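Local coordinates for protein enoyl-CoA hydratase subunit I (Geobacillus kaustophilus, PDB 2PBP) that probably acts as a hydro-lyase of the enoyl-CoA hydratase/isomerase family, adding water to the double bond of enoyl-CoA thioesters, at residues M187-T190 with M191-A194; G223-F226 with E227-N230. All coordinates share one frame; numbering follows the deposited sequence.

How the contacts relate
From the N terminus the chain first builds the beta-sheet core of a crotonase-like fold, whose strand 179-181 leads into helix 186-198. Contact 1 (187-194) spans just over two turns of that helix, lying against strands 15-20, 52-57, 98-102 and 119-123 of the six-stranded sheet. Helix 202-217 follows, and then helix 220-234, which carries contact 2 (223-230) into an interface with the second subunit. Each contact joins neighbouring turns of a single helix and closes no loop. The two stand in series, neither nesting nor crossing, with centres about 31 Å apart and nearest atoms about 20 Å apart; one ties helix to sheet, the other subunit to subunit.

Contact 1. Residues M187-T190 with M191-A194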
# COMPACT_ATOMS: atom_id res chain seq x y z
N MET A 187 10.93 14.18 18.85
CA MET A 187 9.60 14.40 19.41
C MET A 187 8.87 15.56 18.74
O MET A 187 7.68 15.47 18.45
CB MET A 187 9.66 14.63 20.92
CG MET A 187 9.99 13.37 21.71
SD MET A 187 8.95 11.96 21.22
CE MET A 187 7.36 12.47 21.83
N GLU A 188 9.59 16.65 18.50
CA GLU A 188 9.00 17.82 17.86
C GLU A 188 8.44 17.43 16.50
O GLU A 188 7.30 17.76 16.16
CB GLU A 188 10.06 18.91 17.68
CG GLU A 188 9.55 20.14 16.96
CD GLU A 188 10.69 21.06 16.54
OE1 GLU A 188 11.51 21.40 17.40
OE2 GLU A 188 10.74 21.43 15.35
N GLU A 189 9.26 16.74 15.71
CA GLU A 189 8.83 16.32 14.38
C GLU A 189 7.69 15.30 14.43
O GLU A 189 6.74 15.39 13.65
CB GLU A 189 10.01 15.72 13.61
CG GLU A 189 11.08 16.74 13.22
CD GLU A 189 10.54 17.83 12.31
OE1 GLU A 189 9.92 17.49 11.29
OE2 GLU A 189 10.76 19.03 12.61
N THR A 190 7.78 14.35 15.35
CA THR A 190 6.74 13.33 15.48
C THR A 190 5.41 13.96 15.89
O THR A 190 4.36 13.62 15.34
CB THR A 190 7.12 12.25 16.51
OG1 THR A 190 8.35 11.63 16.13
CG2 THR A 190 6.03 11.18 16.58
N MET A 191 5.45 14.87 16.86
CA MET A 191 4.23 15.52 17.32
C MET A 191 3.62 16.41 16.23
O MET A 191 2.40 16.56 16.16
CB MET A 191 4.50 16.34 18.58
CG MET A 191 4.85 15.49 19.80
SD MET A 191 3.57 14.26 20.18
CE MET A 191 2.21 15.33 20.67
N ARG A 192 4.47 17.00 15.40
CA ARG A 192 3.96 17.84 14.32
C ARG A 192 3.21 16.95 13.33
O ARG A 192 2.13 17.30 12.87
CB ARG A 192 5.12 18.55 13.61
CG ARG A 192 4.68 19.44 12.48
CD ARG A 192 5.79 20.40 12.07
NE ARG A 192 6.20 21.25 13.19
CZ ARG A 192 7.38 21.18 13.79
NH1 ARG A 192 8.28 20.29 13.38
NH2 ARG A 192 7.66 21.99 14.80
N LEU A 193 3.79 15.80 13.03
CA LEU A 193 3.18 14.85 12.11
C LEU A 193 1.86 14.34 12.68
O LEU A 193 0.84 14.29 11.98
CB LEU A 193 4.12 13.66 11.85
CG LEU A 193 3.53 12.49 11.06
CD1 LEU A 193 3.13 12.95 9.67
CD2 LEU A 193 4.56 11.37 10.98
N ALA A 194 1.88 13.96 13.96
CA ALA A 194 0.68 13.46 14.62
C ALA A 194 -0.39 14.54 14.64
O ALA A 194 -1.58 14.26 14.46
CB ALA A 194 1.02 13.02 16.05
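Arg192 reaches back along the helix to two consecutive acids, Glu188 and Glu189, and this salt-bridge network makes the contact's outer, solvent-facing side. Glu188 OE2 lies 3.2 Å from Arg192 NH2, a bond of 154° at the hydrogen; the nitrogen comes from above the carboxylate plane of Glu188, while OE2 lies close to the guanidinium plane. A second, weak bond from Arg192 NH1 shares that oxygen. The closer partner is Glu189 OE2, 2.9 Å from Arg192 NH1, approaching the guanidinium at its edge with the two planes 50° apart. Arginine suits this place because its long chain ends in a flat group with several N-H bonds, enough for two carboxylates; CG opposite the backbone N (chi1 180°) and a bend at chi3 lay NH1 and NH2 beside them. In the crotonase-like fold this helix, 186-198, packs on the central sheet, and its inner side is correspondingly tight: Thr190 and Ala194, both buried and small, press on Val54. Thr190 OG1 is satisfied by Leu186 O, so a polar side chain is tolerated there. Met187 CE and Met191 CG meet more loosely, 4.4 Å apart. Glu189 OE1 also pairs with Arg179, and an alanine here would probably leave both Arg179 and Arg192 NH1 without this shared carboxylate. Beneath the side chains, Met191 N donates to Met187 O at 2.8 Å.

Contact 2. Residues G223-F226 with E227-N230; sequences GMQF and ERKN
Arg228 folds back over Met224 and Gln225 within helix 220-234, an alpha-helix of the crotonase-like fold that here lines the interface with the second subunit. Backbone hydrogen bonds set the frame: Glu227 N reaches Gly223 O at 2.9 Å, and Asn230 N reaches Phe226 O at a longer 3.3 Å. Met224 O is gripped twice by the same residue, by Arg228 N at 3.0 Å with a nearly straight 168° bond, and weakly by Arg228 NE at 3.1 Å. The second hold depends on CG of Arg228 sitting between the backbone N and the carbonyl carbon (chi1 65°), which turns the chain back toward the preceding turn.

Polar bonds across the interface are of two kinds. Arg228 NH1 forms a salt bridge with Asp89 of the second subunit, and Lys229 NZ one with Glu80 of the same second subunit; the length of arginine and lysine lets their charges reach these acids. Buried Glu227 instead accepts hydrogen bonds at both carboxylate oxygens, from Thr144 OG1 and Gly142 N of that subunit.

Within the chain, Phe226 engages Lys214 through a cation-pi interaction, and Asn230 ND2 donates hydrogen bonds to Leu207 O and Glu210 OE1.

The remaining meetings are van der Waals. Met224, flexible and unbranched, brings CE to the edge of the Arg228 guanidinium, in its plane and 3.8 Å from NH2. Gln225 NE2 stands over one guanidinium face, 3.3 Å from Arg228 NH1; both are donors, so this is no hydrogen bond. The same Asn230 ND2, already donating two hydrogen bonds, also lies 3.6 Å from Phe226 CE2, the amide and ring planes 66° apart.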
# COMPACT_ATOMS: atom_id res chain seq x y z
N GLY A 223 -9.78 -8.11 -0.95
CA GLY A 223 -9.33 -6.94 -0.22
C GLY A 223 -10.13 -5.75 -0.72
O GLY A 223 -10.51 -4.86 0.05
N MET A 224 -10.39 -5.73 -2.02
CA MET A 224 -11.16 -4.66 -2.63
C MET A 224 -12.63 -4.76 -2.22
O MET A 224 -13.32 -3.74 -2.10
CB MET A 224 -11.01 -4.70 -4.16
CG MET A 224 -9.63 -4.20 -4.62
SD MET A 224 -9.32 -4.36 -6.39
CE MET A 224 -10.50 -3.18 -7.02
N GLN A 225 -13.11 -5.98 -2.01
CA GLN A 225 -14.49 -6.21 -1.58
C GLN A 225 -14.70 -5.55 -0.21
O GLN A 225 -15.74 -4.95 0.05
CB GLN A 225 -14.78 -7.71 -1.47
CG GLN A 225 -15.12 -8.38 -2.78
CD GLN A 225 -16.52 -8.03 -3.26
OE1 GLN A 225 -17.52 -8.44 -2.64
NE2 GLN A 225 -16.60 -7.28 -4.34
N PHE A 226 -13.70 -5.69 0.66
CA PHE A 226 -13.77 -5.11 2.00
C PHE A 226 -13.60 -3.60 1.90
O PHE A 226 -14.34 -2.83 2.52
CB PHE A 226 -12.66 -5.70 2.88
CG PHE A 226 -12.71 -5.23 4.31
CD1 PHE A 226 -13.44 -5.94 5.26
CD2 PHE A 226 -12.05 -4.07 4.69
CE1 PHE A 226 -13.50 -5.49 6.59
CE2 PHE A 226 -12.10 -3.62 6.01
CZ PHE A 226 -12.83 -4.33 6.96
N GLU A 227 -12.62 -3.18 1.11
CA GLU A 227 -12.32 -1.76 0.92
C GLU A 227 -13.56 -0.94 0.56
O GLU A 227 -13.84 0.09 1.19
CB GLU A 227 -11.28 -1.62 -0.18
CG GLU A 227 -10.85 -0.20 -0.50
CD GLU A 227 -10.08 -0.14 -1.80
OE1 GLU A 227 -10.67 -0.50 -2.83
OE2 GLU A 227 -8.89 0.25 -1.79
N ARG A 228 -14.32 -1.39 -0.44
CA ARG A 228 -15.50 -0.65 -0.87
C ARG A 228 -16.60 -0.57 0.19
O ARG A 228 -17.40 0.37 0.19
CB ARG A 228 -16.05 -1.22 -2.18
CG ARG A 228 -16.57 -2.65 -2.12
CD ARG A 228 -16.75 -3.23 -3.52
NE ARG A 228 -15.47 -3.28 -4.23
CZ ARG A 228 -15.28 -3.87 -5.41
NH1 ARG A 228 -16.30 -4.47 -6.03
NH2 ARG A 228 -14.08 -3.86 -5.97
N LYS A 229 -16.66 -1.55 1.09
CA LYS A 229 -17.66 -1.52 2.15
C LYS A 229 -17.34 -0.35 3.07
O LYS A 229 -18.24 0.37 3.52
CB LYS A 229 -17.67 -2.83 2.95
CG LYS A 229 -18.31 -4.00 2.21
CD LYS A 229 -19.80 -3.75 1.99
CE LYS A 229 -20.42 -4.85 1.14
NZ LYS A 229 -21.90 -4.75 1.10
N ASN A 230 -16.05 -0.15 3.35
CA ASN A 230 -15.64 0.97 4.19
C ASN A 230 -15.90 2.28 3.45
O ASN A 230 -16.25 3.28 4.05
CB ASN A 230 -14.15 0.85 4.58
CG ASN A 230 -13.96 0.03 5.86
OD1 ASN A 230 -14.93 -0.45 6.45
ND2 ASN A 230 -12.70 -0.12 6.29